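Long-range contacts in ABC transporter periplasmic-binding protein YTFQ (Escherichia coli, PDB 2VK2), which binds alpha- and beta-galactofuranose in the periplasm as the solute-binding component of the ABC transporter YtfQRT-YjfF: residues 59-65 with 84-90; 66-72 with 91-95; 76-80 with 98-102. All coordinates share one frame. Residues are numbered along the deposited sequence.

Overall arrangement
Contacts 1 and 2 follow one strand pair from the sheet to the sugar. Contact 1 is buried core: strands 61-64 and 86-89 pair by backbone hydrogen bonds, with apolar side chains on both faces. Contact 2 joins the loops that leave these strands. It is partly buried and mixes apolar packing with hydrogen bonds and waters. Both end at galactofuranose, contact 1 through D90 and contact 2 through R91. Contact 3 lies nearer the surface, on helix 73-81, which connects the two strands. Leucine packing there is edged by lysines and a bridging water, and the sugar is not touched. I93 of contact 2 meets L88 of contact 1 and L76 of contact 3, so the three contacts adjoin.

Contact 1 of 3, residues 59-65 with 84-90; sequences VDAIFIA and IPVFLLD. With GZL (beta-D-galactofuranose), chain B.
This contact is the strand pair of a beta-alpha-beta unit, in the parallel sheet of one lobe of a periplasmic sugar-binding protein. Strand 61-64 and strand 86-89 are parallel neighbours, and helix 73-81 makes the crossover. The two strand axes approach to 4.7 Å, with 21° between their directions. The register pairs I62 with V86, F63 with F87 and I64 with L88, with CA atoms 4.8 to 5.0 Å apart. Four hydrogen bonds form the ladder: I62 N to P85 O 3.0 Å, F87 N to I62 O 2.9 Å, I64 N to F87 O 2.9 Å, and L89 N to I64 O 2.8 Å.

I62, I64, V86 and L88 share one face. I64 CD1 lies 3.9 Å from V86 CG1, and I62 CG1 lies 3.8 Å from I84 CG2. Helix 44-57 packs on I62 and I64. F63 and F87 occupy the other face, against helix 252-265. Both have chi1 m; their ring centroids are 5.4 Å apart with planes at 66°, and F63 CE1 comes 3.6 Å from F87 CD2.

Beyond the strand, D90 turns to positive phi (68°) with chi1 p and reaches the sugar site. Its OD2 forms a salt bridge with R17. Galactofuranose O6 donates to D90 O at 2.8 Å, and O5 donates to D90 OD1 at 2.7 Å.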
loop_
_atom_site.group_PDB
_atom_site.type_symbol
_atom_site.label_atom_id
_atom_site.label_comp_id
_atom_site.label_asym_id
_atom_site.label_seq_id
_atom_site.Cartn_x
_atom_site.Cartn_y
_atom_site.Cartn_z
ATOM N N VAL A 59 20.914 -16.694 -6.129
ATOM C CA VAL A 59 19.757 -16.463 -6.999
ATOM C C VAL A 59 20.135 -15.463 -8.092
ATOM O O VAL A 59 21.120 -14.736 -7.969
ATOM C CB VAL A 59 18.524 -15.938 -6.217
ATOM C CG1 VAL A 59 18.112 -16.926 -5.137
ATOM C CG2 VAL A 59 18.793 -14.558 -5.625
ATOM N N ASP A 60 19.351 -15.434 -9.163
ATOM C CA ASP A 60 19.634 -14.555 -10.299
ATOM C C ASP A 60 19.219 -13.114 -10.051
ATOM O O ASP A 60 19.770 -12.196 -10.649
ATOM C CB ASP A 60 18.934 -15.065 -11.555
ATOM C CG ASP A 60 19.432 -16.421 -11.975
ATOM O OD1 ASP A 60 20.563 -16.495 -12.495
ATOM O OD2 ASP A 60 18.711 -17.414 -11.766
ATOM N N ALA A 61 18.231 -12.920 -9.188
ATOM C CA ALA A 61 17.745 -11.585 -8.882
ATOM C C ALA A 61 17.034 -11.622 -7.551
ATOM O O ALA A 61 16.554 -12.673 -7.129
ATOM C CB ALA A 61 16.808 -11.096 -9.972
ATOM N N ILE A 62 16.990 -10.472 -6.891
ATOM C CA ILE A 62 16.293 -10.327 -5.621
ATOM C C ILE A 62 15.241 -9.235 -5.754
ATOM O O ILE A 62 15.525 -8.150 -6.253
ATOM C CB ILE A 62 17.279 -10.013 -4.474
ATOM C CG1 ILE A 62 18.166 -11.237 -4.223
ATOM C CG2 ILE A 62 16.532 -9.633 -3.195
ATOM C CD1 ILE A 62 19.387 -10.961 -3.371
ATOM N N PHE A 63 14.018 -9.557 -5.343
ATOM C CA PHE A 63 12.934 -8.586 -5.254
ATOM C C PHE A 63 12.739 -8.300 -3.771
ATOM O O PHE A 63 12.751 -9.220 -2.955
ATOM C CB PHE A 63 11.626 -9.160 -5.813
ATOM C CG PHE A 63 11.574 -9.316 -7.320
ATOM C CD1 PHE A 63 12.673 -9.089 -8.145
ATOM C CD2 PHE A 63 10.387 -9.738 -7.908
ATOM C CE1 PHE A 63 12.567 -9.254 -9.524
ATOM C CE2 PHE A 63 10.285 -9.910 -9.274
ATOM C CZ PHE A 63 11.370 -9.668 -10.083
ATOM N N ILE A 64 12.561 -7.032 -3.413
ATOM C CA ILE A 64 12.300 -6.666 -2.025
ATOM C C ILE A 64 11.131 -5.704 -1.997
ATOM O O ILE A 64 11.116 -4.741 -2.753
ATOM C CB ILE A 64 13.499 -5.943 -1.366
ATOM C CG1 ILE A 64 14.778 -6.782 -1.444
ATOM C CG2 ILE A 64 13.186 -5.604 0.092
ATOM C CD1 ILE A 64 16.024 -5.998 -1.069
ATOM N N ALA A 65 10.156 -5.974 -1.133
ATOM C CA ALA A 65 9.152 -4.980 -0.767
ATOM C C ALA A 65 9.617 -4.410 0.569
ATOM O O ALA A 65 9.423 -5.041 1.601
ATOM C CB ALA A 65 7.779 -5.625 -0.645
ATOM N N ILE A 84 24.165 -9.378 -7.949
ATOM C CA ILE A 84 22.785 -9.836 -8.046
ATOM C C ILE A 84 21.881 -8.604 -8.104
ATOM O O ILE A 84 21.823 -7.837 -7.139
ATOM C CB ILE A 84 22.403 -10.714 -6.838
ATOM C CG1 ILE A 84 23.272 -11.975 -6.802
ATOM C CG2 ILE A 84 20.921 -11.098 -6.893
ATOM C CD1 ILE A 84 23.091 -12.815 -5.562
ATOM N N PRO A 85 21.183 -8.394 -9.239
ATOM C CA PRO A 85 20.331 -7.211 -9.362
ATOM C C PRO A 85 19.155 -7.233 -8.391
ATOM O O PRO A 85 18.592 -8.299 -8.120
ATOM C CB PRO A 85 19.843 -7.278 -10.813
ATOM C CG PRO A 85 19.927 -8.709 -11.170
ATOM C CD PRO A 85 21.134 -9.226 -10.454
ATOM N N VAL A 86 18.810 -6.056 -7.879
ATOM C CA VAL A 86 17.744 -5.902 -6.895
ATOM C C VAL A 86 16.639 -5.020 -7.460
ATOM O O VAL A 86 16.905 -3.971 -8.049
ATOM C CB VAL A 86 18.279 -5.293 -5.581
ATOM C CG1 VAL A 86 17.134 -4.949 -4.629
ATOM C CG2 VAL A 86 19.254 -6.255 -4.922
ATOM N N PHE A 87 15.397 -5.469 -7.283
ATOM C CA PHE A 87 14.218 -4.736 -7.728
ATOM C C PHE A 87 13.333 -4.481 -6.518
ATOM O O PHE A 87 13.054 -5.395 -5.750
ATOM C CB PHE A 87 13.456 -5.550 -8.778
ATOM C CG PHE A 87 14.279 -5.897 -9.988
ATOM C CD1 PHE A 87 14.119 -5.199 -11.178
ATOM C CD2 PHE A 87 15.224 -6.912 -9.934
ATOM C CE1 PHE A 87 14.886 -5.510 -12.293
ATOM C CE2 PHE A 87 15.991 -7.225 -11.045
ATOM C CZ PHE A 87 15.824 -6.524 -12.222
ATOM N N LEU A 88 12.921 -3.231 -6.341
ATOM C CA LEU A 88 12.067 -2.864 -5.218
ATOM C C LEU A 88 10.614 -2.850 -5.675
ATOM O O LEU A 88 10.303 -2.332 -6.742
ATOM C CB LEU A 88 12.469 -1.499 -4.658
ATOM C CG LEU A 88 13.931 -1.383 -4.214
ATOM C CD1 LEU A 88 14.211 0.023 -3.714
ATOM C CD2 LEU A 88 14.277 -2.417 -3.152
ATOM N N LEU A 89 9.746 -3.456 -4.859
ATOM C CA LEU A 89 8.283 -3.532 -5.163
ATOM C C LEU A 89 7.494 -2.841 -4.083
ATOM O O LEU A 89 7.661 -3.087 -2.930
ATOM C CB LEU A 89 7.856 -5.012 -5.246
ATOM C CG LEU A 89 8.215 -5.828 -6.510
ATOM C CD1 LEU A 89 9.717 -5.893 -6.866
ATOM C CD2 LEU A 89 7.620 -7.228 -6.327
ATOM N N ASP A 90 6.625 -1.961 -4.589
ATOM C CA ASP A 90 5.472 -1.383 -3.848
ATOM C C ASP A 90 5.772 -0.419 -2.689
ATOM O O ASP A 90 4.946 0.373 -2.358
ATOM C CB ASP A 90 4.440 -2.489 -3.480
ATOM C CG ASP A 90 4.731 -3.211 -2.184
ATOM O OD1 ASP A 90 4.732 -2.616 -1.138
ATOM O OD2 ASP A 90 4.879 -4.431 -2.218
HETATM C C6 GZL B . 1.350 -0.407 -1.153
HETATM C C5 GZL B . 1.763 -0.834 0.056
HETATM C C4 GZL B . 0.832 -1.086 1.228
HETATM C C3 GZL B . -0.655 -1.208 1.037
HETATM C C2 GZL B . -1.117 -2.252 1.711
HETATM O O6 GZL B . 2.215 -0.181 -2.146
HETATM O O5 GZL B . 3.073 -0.966 0.288
HETATM O O4 GZL B . 1.177 -2.317 1.878
HETATM O O3 GZL B . -1.373 -0.321 0.358
HETATM C C1 GZL B . 0.006 -3.015 2.316
HETATM O O2 GZL B . -2.381 -2.656 1.855
HETATM O O1 GZL B . -0.060 -3.016 3.738
#

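Contact 2 of 3, residues 66-72 with 91-95; sequences PVVATGW and RSIDV. With GZL (beta-D-galactofuranose), chain B.
I93 packs its CG2 methyl against P66 and W72, 3.6 Å from P66 CB and 3.5 Å from W72 CD1. Chi1 p is the rotamer in which this methyl meets both. W72 NE1 donates to V68 O at 2.8 Å. This bond ties W72 back to V68 within the loop. Neither segment has regular helix or strand. The CA atoms of A69 and I93 are 3.9 Å apart, and those of P66 and R91 are 5.7 Å apart. Beside the A69-I93 approach D94 N donates to A69 O at 2.9 Å, nearly straight at 174°.

The two loops follow strands 61-64 and 86-89 at the C-terminal edge of a parallel sheet. In periplasmic binding proteins of this fold, such loops line the sugar cleft between the two lobes. Here R91 does so. Its side chain is extended beyond chi1 m, with chi2 and chi3 both t. R91 NH1 donates to V67 O at 2.9 Å, consistent with fixing the guanidinium beside the sugar. R91 NE donates to galactofuranose O5 at 2.9 Å, and R91 NH2 donates to O4 of the sugar at 3.0 Å. E13, S14, R17, D90, R146 and D227 also hydrogen-bond the sugar.

Water 1 bridges the loops, donating to P66 O at 3.0 Å and S92 O at 2.9 Å. Water 2 sits mainly on the 66-72 loop: it accepts from W72 N at 3.0 Å, lies 2.9 Å from A69 O, and has a weak contact with D94 O at 3.5 Å. Water 3 lies 2.7 Å from D94 O and accepts a weak, 3.4 Å bond from G71 N.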
loop_
_atom_site.group_PDB
_atom_site.type_symbol
_atom_site.label_atom_id
_atom_site.label_comp_id
_atom_site.label_asym_id
_atom_site.label_seq_id
_atom_site.Cartn_x
_atom_site.Cartn_y
_atom_site.Cartn_z
ATOM N N PRO A 66 10.298 -3.249 0.546
ATOM C CA PRO A 66 10.972 -2.790 1.767
ATOM C C PRO A 66 9.998 -2.256 2.815
ATOM O O PRO A 66 9.321 -1.264 2.571
ATOM C CB PRO A 66 11.892 -1.673 1.258
ATOM C CG PRO A 66 11.216 -1.152 0.051
ATOM C CD PRO A 66 10.512 -2.322 -0.580
ATOM N N VAL A 67 9.945 -2.901 3.979
ATOM C CA VAL A 67 8.906 -2.576 4.961
ATOM C C VAL A 67 8.972 -1.104 5.382
ATOM O O VAL A 67 7.936 -0.439 5.483
ATOM C CB VAL A 67 8.945 -3.523 6.191
ATOM C CG1 VAL A 67 10.272 -3.424 6.937
ATOM C CG2 VAL A 67 7.768 -3.243 7.120
ATOM N N VAL A 68 10.188 -0.608 5.607
ATOM C CA VAL A 68 10.434 0.809 5.878
ATOM C C VAL A 68 11.500 1.322 4.911
ATOM O O VAL A 68 12.153 0.529 4.236
ATOM C CB VAL A 68 10.880 1.043 7.338
ATOM C CG1 VAL A 68 9.788 0.600 8.305
ATOM C CG2 VAL A 68 12.197 0.327 7.633
ATOM N N ALA A 69 11.671 2.638 4.844
ATOM C CA ALA A 69 12.536 3.257 3.831
ATOM C C ALA A 69 14.016 3.297 4.216
ATOM O O ALA A 69 14.879 3.421 3.340
ATOM C CB ALA A 69 12.052 4.659 3.516
ATOM N N THR A 70 14.291 3.199 5.515
ATOM C CA THR A 70 15.633 3.362 6.071
ATOM C C THR A 70 16.316 2.018 6.287
ATOM O O THR A 70 15.654 0.985 6.374
ATOM C CB THR A 70 15.559 4.063 7.445
ATOM O OG1 THR A 70 14.655 3.342 8.293
ATOM C CG2 THR A 70 15.071 5.494 7.294
ATOM N N GLY A 71 17.644 2.049 6.379
ATOM C CA GLY A 71 18.428 0.909 6.852
ATOM C C GLY A 71 18.809 -0.167 5.853
ATOM O O GLY A 71 19.226 -1.248 6.265
ATOM N N TRP A 72 18.710 0.117 4.556
ATOM C CA TRP A 72 18.961 -0.903 3.529
ATOM C C TRP A 72 20.362 -0.889 2.917
ATOM O O TRP A 72 20.725 -1.835 2.225
ATOM C CB TRP A 72 17.921 -0.798 2.412
ATOM C CG TRP A 72 16.553 -1.112 2.899
ATOM C CD1 TRP A 72 15.606 -0.217 3.289
ATOM C CD2 TRP A 72 15.989 -2.413 3.096
ATOM N NE1 TRP A 72 14.479 -0.878 3.699
ATOM C CE2 TRP A 72 14.683 -2.226 3.591
ATOM C CE3 TRP A 72 16.454 -3.717 2.893
ATOM C CZ2 TRP A 72 13.835 -3.293 3.891
ATOM C CZ3 TRP A 72 15.606 -4.779 3.186
ATOM C CH2 TRP A 72 14.312 -4.558 3.679
ATOM N N ARG A 91 6.976 -0.485 -2.152
ATOM C CA ARG A 91 7.530 0.597 -1.260
ATOM C C ARG A 91 8.930 0.975 -1.738
ATOM O O ARG A 91 9.554 0.230 -2.403
ATOM C CB ARG A 91 7.579 0.137 0.194
ATOM C CG ARG A 91 6.167 -0.302 0.729
ATOM C CD ARG A 91 6.186 -0.531 2.210
ATOM N NE ARG A 91 4.813 -1.025 2.616
ATOM C CZ ARG A 91 4.532 -1.596 3.763
ATOM N NH1 ARG A 91 5.392 -1.689 4.747
ATOM N NH2 ARG A 91 3.334 -2.101 3.969
ATOM N N SER A 92 9.311 2.164 -1.304
ATOM C CA SER A 92 10.575 2.752 -1.726
ATOM C C SER A 92 11.556 2.846 -0.565
ATOM O O SER A 92 11.184 2.711 0.600
ATOM C CB SER A 92 10.329 4.146 -2.304
ATOM O OG SER A 92 9.545 4.089 -3.483
ATOM N N ILE A 93 12.821 3.081 -0.899
ATOM C CA ILE A 93 13.854 3.284 0.110
ATOM C C ILE A 93 14.478 4.660 -0.054
ATOM O O ILE A 93 14.400 5.274 -1.121
ATOM C CB ILE A 93 14.938 2.174 0.072
ATOM C CG1 ILE A 93 15.761 2.235 -1.218
ATOM C CG2 ILE A 93 14.288 0.801 0.238
ATOM C CD1 ILE A 93 16.869 1.196 -1.273
ATOM N N ASP A 94 15.076 5.129 1.035
ATOM C CA ASP A 94 15.773 6.404 1.053
ATOM C C ASP A 94 17.270 6.129 1.156
ATOM O O ASP A 94 17.792 5.890 2.242
ATOM C CB ASP A 94 15.284 7.255 2.230
ATOM C CG ASP A 94 15.826 8.676 2.202
ATOM O OD1 ASP A 94 16.218 9.163 1.119
ATOM O OD2 ASP A 94 15.849 9.314 3.275
ATOM N N VAL A 95 17.940 6.130 0.008
ATOM C CA VAL A 95 19.391 5.949 -0.048
ATOM C C VAL A 95 19.986 7.012 -0.957
ATOM O O VAL A 95 19.346 7.453 -1.915
ATOM C CB VAL A 95 19.794 4.550 -0.574
ATOM C CG1 VAL A 95 19.292 3.460 0.359
ATOM C CG2 VAL A 95 19.286 4.330 -1.997
HETATM C C6 GZL B . 1.350 -0.407 -1.153
HETATM C C5 GZL B . 1.763 -0.834 0.056
HETATM C C4 GZL B . 0.832 -1.086 1.228
HETATM C C3 GZL B . -0.655 -1.208 1.037
HETATM C C2 GZL B . -1.117 -2.252 1.711
HETATM O O6 GZL B . 2.215 -0.181 -2.146
HETATM O O5 GZL B . 3.073 -0.966 0.288
HETATM O O4 GZL B . 1.177 -2.317 1.878
HETATM O O3 GZL B . -1.373 -0.321 0.358
HETATM C C1 GZL B . 0.006 -3.015 2.316
HETATM O O2 GZL B . -2.381 -2.656 1.855
HETATM O O1 GZL B . -0.060 -3.016 3.738
HETATM O O HOH W 1 9.430 1.769 2.643
HETATM O O HOH W 2 17.617 2.568 3.161
HETATM O O HOH W 3 18.634 4.751 4.534
#

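Contact 3 of 3, residues 76-80 with 98-102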
loop_
_atom_site.group_PDB
_atom_site.type_symbol
_atom_site.label_atom_id
_atom_site.label_comp_id
_atom_site.label_asym_id
_atom_site.label_seq_id
_atom_site.Cartn_x
_atom_site.Cartn_y
_atom_site.Cartn_z
ATOM N N LEU A 76 22.128 -4.040 0.672
ATOM C CA LEU A 76 22.140 -3.765 -0.763
ATOM C C LEU A 76 23.569 -3.726 -1.311
ATOM O O LEU A 76 23.805 -4.137 -2.447
ATOM C CB LEU A 76 21.401 -2.463 -1.085
ATOM C CG LEU A 76 19.886 -2.514 -0.872
ATOM C CD1 LEU A 76 19.277 -1.151 -1.135
ATOM C CD2 LEU A 76 19.237 -3.571 -1.763
ATOM N N LYS A 77 24.516 -3.243 -0.507
ATOM C CA LYS A 77 25.930 -3.303 -0.884
ATOM C C LYS A 77 26.392 -4.750 -1.024
ATOM O O LYS A 77 27.143 -5.075 -1.938
ATOM C CB LYS A 77 26.800 -2.553 0.128
ATOM C CG LYS A 77 26.689 -1.051 0.006
ATOM C CD LYS A 77 27.293 -0.345 1.201
ATOM C CE LYS A 77 27.121 1.153 1.082
ATOM N NZ LYS A 77 27.741 1.868 2.222
ATOM N N GLU A 78 25.917 -5.621 -0.138
ATOM C CA GLU A 78 26.239 -7.044 -0.218
ATOM C C GLU A 78 25.700 -7.674 -1.506
ATOM O O GLU A 78 26.408 -8.421 -2.179
ATOM C CB GLU A 78 25.709 -7.787 1.011
ATOM C CG GLU A 78 26.419 -7.396 2.302
ATOM C CD GLU A 78 25.731 -7.920 3.548
ATOM O OE1 GLU A 78 25.018 -8.937 3.455
ATOM O OE2 GLU A 78 25.917 -7.317 4.625
ATOM N N ALA A 79 24.450 -7.375 -1.851
ATOM C CA ALA A 79 23.868 -7.883 -3.094
ATOM C C ALA A 79 24.601 -7.339 -4.321
ATOM O O ALA A 79 24.826 -8.067 -5.287
ATOM C CB ALA A 79 22.384 -7.544 -3.171
ATOM N N LYS A 80 24.971 -6.062 -4.280
ATOM C CA LYS A 80 25.689 -5.452 -5.396
ATOM C C LYS A 80 27.076 -6.066 -5.571
ATOM O O LYS A 80 27.487 -6.344 -6.694
ATOM C CB LYS A 80 25.802 -3.939 -5.220
ATOM C CG LYS A 80 26.447 -3.259 -6.411
ATOM C CD LYS A 80 26.058 -1.806 -6.514
ATOM C CE LYS A 80 26.722 -1.170 -7.716
ATOM N NZ LYS A 80 26.404 0.272 -7.822
ATOM N N LYS A 98 21.687 5.651 -5.585
ATOM C CA LYS A 98 20.561 5.084 -6.327
ATOM C C LYS A 98 20.965 3.879 -7.179
ATOM O O LYS A 98 20.099 3.167 -7.695
ATOM C CB LYS A 98 19.920 6.148 -7.229
ATOM C CG LYS A 98 19.521 7.444 -6.524
ATOM C CD LYS A 98 18.503 7.203 -5.426
ATOM C CE LYS A 98 17.964 8.513 -4.876
ATOM N NZ LYS A 98 19.022 9.318 -4.206
ATOM N N SER A 99 22.268 3.647 -7.331
ATOM C CA SER A 99 22.757 2.479 -8.063
ATOM C C SER A 99 22.693 1.192 -7.228
ATOM O O SER A 99 23.028 0.118 -7.726
ATOM C CB SER A 99 24.186 2.712 -8.567
ATOM O OG SER A 99 25.142 2.574 -7.531
ATOM N N LEU A 100 22.258 1.298 -5.974
ATOM C CA LEU A 100 22.096 0.126 -5.107
ATOM C C LEU A 100 20.893 -0.750 -5.468
ATOM O O LEU A 100 20.705 -1.807 -4.874
ATOM C CB LEU A 100 22.004 0.550 -3.637
ATOM C CG LEU A 100 23.311 1.043 -3.011
ATOM C CD1 LEU A 100 23.051 1.615 -1.631
ATOM C CD2 LEU A 100 24.352 -0.074 -2.945
ATOM N N TYR A 101 20.078 -0.314 -6.424
ATOM C CA TYR A 101 18.968 -1.130 -6.913
ATOM C C TYR A 101 18.643 -0.743 -8.347
ATOM O O TYR A 101 19.019 0.336 -8.803
ATOM C CB TYR A 101 17.738 -0.961 -6.018
ATOM C CG TYR A 101 17.187 0.440 -6.004
ATOM C CD1 TYR A 101 16.196 0.821 -6.902
ATOM C CD2 TYR A 101 17.664 1.391 -5.109
ATOM C CE1 TYR A 101 15.689 2.097 -6.910
ATOM C CE2 TYR A 101 17.154 2.682 -5.106
ATOM C CZ TYR A 101 16.167 3.025 -6.014
ATOM O OH TYR A 101 15.644 4.295 -6.034
ATOM N N MET A 102 17.930 -1.620 -9.046
ATOM C CA MET A 102 17.637 -1.430 -10.464
ATOM C C MET A 102 16.495 -0.445 -10.674
ATOM O O MET A 102 16.641 0.551 -11.381
ATOM C CB MET A 102 17.273 -2.769 -11.106
ATOM C CG MET A 102 18.390 -3.795 -11.064
ATOM S SD MET A 102 19.712 -3.422 -12.223
ATOM C CE MET A 102 18.981 -4.054 -13.730
HETATM O O HOH W 4 22.032 -4.103 -4.481
#
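This is a small, partly buried helix-to-loop contact, apolar at its centre and polar at its rim. It joins helix 73-81, the crossover helix of a beta-alpha-beta unit, to the loop that leads into strand 103-106. About 295 Å² is buried between the two segments.

L100 is the centre. It loses more area here than any other residue of the pair, and its CA is 5.8 Å from that of L76. The CB atoms of L76 and L100 are 4.0 Å apart, and L76 CD2 lies 3.9 Å from L100 O. The L100 side chain also reaches the stems of two lysines on the same helix. L100 CD2 is 3.9 Å from K77 CG and 4.3 Å from K80 CD. The aliphatic stems of K77 and K80 thus pack along the L100 side chain.

The polar contacts are few. K80 extends with all four chi angles t, so that its NZ reaches S99. The hydrogen bond from K80 NZ to S99 O is weak, at 3.4 Å. K80 NZ also lies 2.6 Å from S99 OG, a hydroxyl that is hydrogen-bonded to D97. Water 4 donates to L76 O and to L100 O, at 2.7 Å each. It bridges helix and loop through their backbones. L76 O also accepts the helical bond from K80 N at 2.9 Å.

The sugar site is remote, with the side chains of L76 and R91 about 12 Å apart. Strand 86-89 adjoins the contact: L76 and A79 rest on V86, Y101 packs on L88, and M102 pairs with V86 through the backbone as the chain approaches strand 103-106.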